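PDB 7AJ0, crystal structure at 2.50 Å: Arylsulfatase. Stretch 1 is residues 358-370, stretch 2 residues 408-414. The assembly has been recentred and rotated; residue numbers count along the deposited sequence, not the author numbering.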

# COMPACT_ATOMS: atom_id res chain seq x y z
N ILE A 358 36.32 10.93 3.27
CA ILE A 358 37.36 11.64 2.55
C ILE A 358 38.68 11.46 3.29
O ILE A 358 38.73 11.64 4.51
CB ILE A 358 37.04 13.14 2.40
CG1 ILE A 358 35.72 13.33 1.66
CG2 ILE A 358 38.17 13.87 1.68
CD1 ILE A 358 35.10 14.70 1.86
N ALA A 359 39.73 11.11 2.55
CA ALA A 359 41.07 10.99 3.09
C ALA A 359 41.95 12.03 2.41
O ALA A 359 42.05 12.04 1.18
CB ALA A 359 41.63 9.58 2.88
N TYR A 360 42.56 12.91 3.20
CA TYR A 360 43.45 13.95 2.70
C TYR A 360 44.78 13.86 3.44
O TYR A 360 44.81 13.81 4.67
CB TYR A 360 42.83 15.34 2.88
CG TYR A 360 43.76 16.47 2.50
CD1 TYR A 360 43.83 16.92 1.19
CD2 TYR A 360 44.55 17.10 3.46
CE1 TYR A 360 44.67 17.96 0.84
CE2 TYR A 360 45.39 18.14 3.12
CZ TYR A 360 45.45 18.57 1.81
OH TYR A 360 46.29 19.60 1.46
N TRP A 361 45.88 13.83 2.68
CA TRP A 361 47.22 13.79 3.28
C TRP A 361 48.17 14.47 2.30
O TRP A 361 48.58 13.87 1.30
CB TRP A 361 47.64 12.35 3.58
CG TRP A 361 48.77 12.24 4.57
CD1 TRP A 361 49.65 13.23 4.93
CD2 TRP A 361 49.15 11.08 5.32
NE1 TRP A 361 50.54 12.75 5.86
CE2 TRP A 361 50.26 11.43 6.11
CE3 TRP A 361 48.66 9.77 5.39
CZ2 TRP A 361 50.88 10.53 6.97
CZ3 TRP A 361 49.28 8.88 6.24
CH2 TRP A 361 50.38 9.26 7.02
N LYS A 362 48.52 15.72 2.60
CA LYS A 362 49.36 16.54 1.73
C LYS A 362 50.68 15.87 1.41
O LYS A 362 51.52 15.67 2.30
CB LYS A 362 49.60 17.90 2.41
CG LYS A 362 50.56 18.84 1.69
CD LYS A 362 49.90 19.54 0.52
CE LYS A 362 50.55 20.90 0.27
NZ LYS A 362 50.29 21.84 1.40
N GLY A 363 50.89 15.52 0.14
CA GLY A 363 52.12 14.91 -0.31
C GLY A 363 52.17 13.40 -0.19
O GLY A 363 53.13 12.79 -0.70
N MET A 364 51.19 12.78 0.46
CA MET A 364 51.10 11.33 0.58
C MET A 364 49.99 10.75 -0.26
O MET A 364 50.19 9.73 -0.94
CB MET A 364 50.88 10.94 2.05
CG MET A 364 52.04 11.23 2.98
SD MET A 364 53.26 9.90 2.99
CE MET A 364 54.49 10.55 1.87
N ILE A 365 48.81 11.36 -0.23
CA ILE A 365 47.65 10.91 -0.98
C ILE A 365 47.49 11.84 -2.17
O ILE A 365 47.30 13.05 -2.01
CB ILE A 365 46.38 10.89 -0.10
CG1 ILE A 365 46.52 9.83 0.99
CG2 ILE A 365 45.14 10.65 -0.96
CD1 ILE A 365 45.35 9.73 1.95
N SER A 366 47.58 11.28 -3.37
CA SER A 366 47.48 12.08 -4.58
C SER A 366 46.08 12.69 -4.71
O SER A 366 45.08 12.08 -4.32
CB SER A 366 47.80 11.23 -5.81
OG SER A 366 49.14 10.78 -5.76
N ALA A 367 46.04 13.89 -5.26
CA ALA A 367 44.79 14.63 -5.36
C ALA A 367 43.92 14.09 -6.48
O ALA A 367 44.41 13.55 -7.48
CB ALA A 367 45.08 16.12 -5.60
N GLY A 368 42.61 14.24 -6.31
CA GLY A 368 41.67 13.93 -7.36
C GLY A 368 41.32 12.48 -7.52
O GLY A 368 40.93 12.06 -8.61
N GLN A 369 41.44 11.69 -6.46
CA GLN A 369 41.10 10.28 -6.51
C GLN A 369 39.67 10.06 -6.05
O GLN A 369 39.26 10.57 -5.00
CB GLN A 369 42.04 9.45 -5.63
CG GLN A 369 43.43 9.27 -6.19
CD GLN A 369 44.29 8.41 -5.28
OE1 GLN A 369 44.19 7.18 -5.30
NE2 GLN A 369 45.12 9.05 -4.47
N VAL A 370 38.90 9.31 -6.83
CA VAL A 370 37.60 8.81 -6.43
C VAL A 370 37.67 7.29 -6.49
O VAL A 370 37.91 6.72 -7.56
CB VAL A 370 36.47 9.35 -7.31
CG1 VAL A 370 35.12 9.04 -6.68
CG2 VAL A 370 36.63 10.84 -7.53
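Stretch 2, residues 408-414: FLLADNG

The carbonyls of a helix's last turn, and the amides of the chain just beyond it, need partners outside the helix, and a neighbouring loop can supply them. The contact between residues 408-414 and 358-370 of this arylsulfatase is a compact example. Stretch 2 ends its helix at Phe408 and Leu409, runs on through Leu410, and closes in a type II beta turn from Ala411 to Gly414, where Gly414 N donates to Ala411 O at 3.3 Å. Stretch 1 passes from a strand at Ile358 into a loop and re-enters a strand at Gln369. The register advances in the same sense along both chains: Ile365 lies nearest Leu410 (CA to CA 5.5 Å), Ser366 nearest Asp412 (CA to CA 6.7 Å) and Gln369 nearest Asn413 (CA to CA 6.7 Å).

The last helical residue, Leu409, and Leu410 just beyond it supply the apolar part. Leu409 CD2 rests 3.9 Å from Ala359 CB, while Leu410 CD2 approaches three side chains: Trp361 CE3 at 3.8 Å, Ile365 CG1 at 3.9 Å and Met364 CB at 4.3 Å. The loop that presents Met364 and Ile365 is itself tied back, since Trp361 O accepts from both Met364 N (3.0 Å) and Ile365 N (2.9 Å).

Most of the polar contacts fall at the turn, and here Gln369 is the central residue. Its m, t side chain uses both ends of the amide. Gln369 OE1 accepts from Asn413 N at 2.8 Å with a nearly straight angle of 164°, satisfying a backbone amide inside the turn. Gln369 NE2 donates to Ser366 O at 3.0 Å, bracing its own loop, and also to water 2 at 2.6 Å. Leu409 O at 2.8 Å from that water and Ala411 O at 3.0 Å, the latter a weak bond, are both within its reach as acceptors, though it need not serve both at once. By contrast, Gln369 OE1 and Ala411 O, 3.4 Å apart, are two acceptors and form no bond.

A second direct bond joins side chain to side chain: Ser366 OG donates to Asp412 OD1 at 2.9 Å. Water 1 lies beside it, accepting from Ser366 N at 2.9 Å and 2.5 Å from Asp412 OD1, to which it can donate. Farther along, Val370 N donates to water 3 at 2.9 Å, and water 4 lies within donating distance of Val370 O (3.0 Å) and Asn413 OD1 (3.1 Å). The principle is economical: one glutamine amide, one serine-aspartate bond and a few waters supply partners to polar groups beside an apolar contact.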

# COMPACT_ATOMS: atom_id res chain seq x y z
N PHE A 408 45.69 0.81 1.03
CA PHE A 408 44.59 1.25 0.17
C PHE A 408 44.57 2.77 0.04
O PHE A 408 44.38 3.30 -1.06
CB PHE A 408 43.28 0.72 0.74
CG PHE A 408 42.04 1.26 0.08
CD1 PHE A 408 41.85 1.15 -1.29
CD2 PHE A 408 41.05 1.85 0.85
CE1 PHE A 408 40.70 1.64 -1.88
CE2 PHE A 408 39.89 2.34 0.26
CZ PHE A 408 39.72 2.24 -1.11
N LEU A 409 44.79 3.49 1.15
CA LEU A 409 44.70 4.94 1.13
C LEU A 409 45.93 5.60 0.51
O LEU A 409 45.81 6.70 -0.04
CB LEU A 409 44.51 5.47 2.56
CG LEU A 409 43.21 5.10 3.26
CD1 LEU A 409 43.24 5.55 4.72
CD2 LEU A 409 42.02 5.72 2.55
N LEU A 410 47.09 4.96 0.58
CA LEU A 410 48.34 5.57 0.11
C LEU A 410 48.75 5.11 -1.28
O LEU A 410 49.79 5.55 -1.78
CB LEU A 410 49.47 5.27 1.10
CG LEU A 410 49.24 5.71 2.54
CD1 LEU A 410 50.47 5.43 3.39
CD2 LEU A 410 48.88 7.18 2.60
N ALA A 411 47.97 4.24 -1.92
CA ALA A 411 48.24 3.80 -3.28
C ALA A 411 47.37 4.58 -4.26
O ALA A 411 46.19 4.81 -4.02
CB ALA A 411 47.97 2.30 -3.43
N ASP A 412 47.98 4.99 -5.37
CA ASP A 412 47.23 5.65 -6.43
C ASP A 412 46.20 4.69 -7.01
O ASP A 412 46.55 3.64 -7.56
CB ASP A 412 48.17 6.14 -7.53
CG ASP A 412 48.97 7.36 -7.11
OD1 ASP A 412 48.64 7.97 -6.07
OD2 ASP A 412 49.94 7.71 -7.82
N ASN A 413 44.92 5.05 -6.88
CA ASN A 413 43.82 4.21 -7.35
C ASN A 413 43.97 2.78 -6.84
O ASN A 413 43.82 1.80 -7.58
CB ASN A 413 43.74 4.24 -8.88
CG ASN A 413 43.90 5.64 -9.43
OD1 ASN A 413 43.01 6.48 -9.29
ND2 ASN A 413 45.03 5.90 -10.07
N GLY A 414 44.29 2.66 -5.56
CA GLY A 414 44.54 1.36 -4.98
C GLY A 414 43.27 0.56 -4.79
O GLY A 414 42.15 1.08 -4.78
O HOH W 1 48.40 8.53 -3.69
O HOH W 2 46.26 7.46 -2.69
O HOH W 3 40.26 8.37 -9.20
O HOH W 4 40.67 5.62 -7.51